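Side-chain contact in RNA N6-adenosine-methyltransferase METTL16 (Homo sapiens, PDB 6M1U), which methylates the N6 position of adenosine in RNA, including U6 small nuclear RNA, and is represented here by its vertebrate conserved region: residues A[36-41]-A[112-117]. Numbering follows the deposited sequence.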
# COMPACT_ATOMS: atom_id res chain seq x y z
N THR A 36 -2.06 -5.58 5.08
CA THR A 36 -1.43 -5.41 6.39
C THR A 36 0.07 -5.17 6.29
O THR A 36 0.67 -4.67 7.25
CB THR A 36 -1.69 -6.61 7.29
OG1 THR A 36 -0.88 -7.69 6.84
CG2 THR A 36 -3.14 -7.04 7.25
N TRP A 37 0.71 -5.53 5.15
CA TRP A 37 2.09 -5.12 4.96
C TRP A 37 2.18 -3.66 4.53
O TRP A 37 3.09 -2.93 4.96
CB TRP A 37 2.80 -6.00 3.94
CG TRP A 37 3.34 -7.27 4.50
CD1 TRP A 37 2.97 -8.56 4.16
CD2 TRP A 37 4.36 -7.41 5.50
NE1 TRP A 37 3.70 -9.48 4.90
CE2 TRP A 37 4.56 -8.80 5.72
CE3 TRP A 37 5.13 -6.49 6.23
CZ2 TRP A 37 5.48 -9.28 6.64
CZ3 TRP A 37 6.05 -6.99 7.15
CH2 TRP A 37 6.21 -8.36 7.34
N ILE A 38 1.25 -3.19 3.70
CA ILE A 38 1.20 -1.75 3.44
C ILE A 38 0.92 -0.99 4.74
O ILE A 38 1.51 0.07 5.01
CB ILE A 38 0.16 -1.42 2.35
CG1 ILE A 38 0.56 -2.06 1.03
CG2 ILE A 38 0.11 0.05 2.13
CD1 ILE A 38 -0.54 -2.06 0.00
N GLU A 39 0.05 -1.54 5.60
CA GLU A 39 -0.23 -0.88 6.88
C GLU A 39 1.03 -0.81 7.73
O GLU A 39 1.28 0.22 8.38
CB GLU A 39 -1.34 -1.63 7.62
CG GLU A 39 -2.72 -1.42 7.03
CD GLU A 39 -3.79 -2.34 7.61
OE1 GLU A 39 -3.46 -3.36 8.26
OE2 GLU A 39 -4.98 -2.03 7.41
N LYS A 40 1.84 -1.87 7.72
CA LYS A 40 3.12 -1.82 8.42
C LYS A 40 4.03 -0.74 7.83
O LYS A 40 4.65 0.04 8.56
CB LYS A 40 3.79 -3.20 8.34
CG LYS A 40 4.63 -3.57 9.56
CD LYS A 40 6.03 -3.02 9.46
CE LYS A 40 6.63 -2.85 10.86
NZ LYS A 40 8.13 -2.76 10.82
N ILE A 41 4.10 -0.66 6.51
CA ILE A 41 4.99 0.29 5.86
C ILE A 41 4.58 1.72 6.18
O ILE A 41 5.43 2.61 6.38
CB ILE A 41 5.00 0.04 4.34
CG1 ILE A 41 5.70 -1.29 4.05
CG2 ILE A 41 5.58 1.25 3.59
CD1 ILE A 41 5.36 -1.84 2.73
N CYS A 112 -5.25 10.11 0.36
CA CYS A 112 -5.24 9.05 -0.65
C CYS A 112 -6.03 7.85 -0.18
O CYS A 112 -6.00 7.49 1.00
CB CYS A 112 -3.85 8.50 -0.96
SG CYS A 112 -2.74 9.70 -1.62
N LEU A 113 -6.68 7.20 -1.14
CA LEU A 113 -7.30 5.90 -0.95
C LEU A 113 -6.47 4.82 -1.63
O LEU A 113 -6.36 4.79 -2.86
CB LEU A 113 -8.72 5.93 -1.50
CG LEU A 113 -9.50 4.68 -1.16
CD1 LEU A 113 -9.74 4.66 0.36
CD2 LEU A 113 -10.79 4.72 -1.97
N ILE A 114 -5.91 3.90 -0.83
CA ILE A 114 -5.30 2.69 -1.38
C ILE A 114 -6.34 1.58 -1.37
O ILE A 114 -6.91 1.27 -0.32
CB ILE A 114 -4.06 2.26 -0.58
CG1 ILE A 114 -3.11 3.44 -0.31
CG2 ILE A 114 -3.31 1.19 -1.35
CD1 ILE A 114 -1.78 3.03 0.32
N ASN A 115 -6.61 1.03 -2.56
CA ASN A 115 -7.35 -0.22 -2.72
C ASN A 115 -6.37 -1.35 -3.02
O ASN A 115 -5.47 -1.20 -3.85
CB ASN A 115 -8.38 -0.14 -3.85
CG ASN A 115 -9.50 0.83 -3.55
OD1 ASN A 115 -9.66 1.25 -2.42
ND2 ASN A 115 -10.29 1.18 -4.56
N VAL A 116 -6.55 -2.48 -2.36
CA VAL A 116 -5.81 -3.69 -2.70
C VAL A 116 -6.83 -4.68 -3.23
O VAL A 116 -7.64 -5.22 -2.46
CB VAL A 116 -5.03 -4.25 -1.51
CG1 VAL A 116 -4.20 -5.43 -1.96
CG2 VAL A 116 -4.13 -3.17 -0.90
N LYS A 117 -6.90 -4.81 -4.56
CA LYS A 117 -7.94 -5.68 -5.17
C LYS A 117 -7.31 -6.89 -5.85
O LYS A 117 -6.16 -6.79 -6.31
CB LYS A 117 -8.78 -4.87 -6.17
CG LYS A 117 -8.39 -3.41 -6.31
CD LYS A 117 -8.84 -2.81 -7.62
CE LYS A 117 -10.30 -2.41 -7.62
NZ LYS A 117 -10.72 -1.87 -8.94
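Ile38, on helix 30-44, meets strand 108-119 through both of its methyl groups, CG2 and CD1, each of which finds a different partner. Its CA–CB bond points toward the strand, and with CG2 anti to the backbone N and CG1 beside it (chi1 -63°), the two branches part at CB. Ile38 CG2 lies 4.0 Å from Ile114 CD1, the two side chains passing at a slant. The longer branch, extended at chi2 (167°), carries Ile38 CD1 to 3.9 Å from Val116 CG2, and here the side chains approach tip to tip. Ile114 and Val116 stand two positions apart on the strand, so both present their side chains to the helix, and Ile38 spans the pair. One turn on, Ile41 touches Tyr144 and Gln148 of helix 136-153. Leu42 adds to the helix side by touching Ile114, while Val34 and Thr35 cover Val116. The nearest CA atoms, those of Ile38 and Ile114, remain 9.2 Å apart, a separation bridged by side chains alone. No hydrogen bond joins the two segments; methyl contacts between three buried aliphatic residues seat the helix on one face of the antiparallel sheet, so this part of the interface is purely apolar and probably owes its stability to exclusion of water.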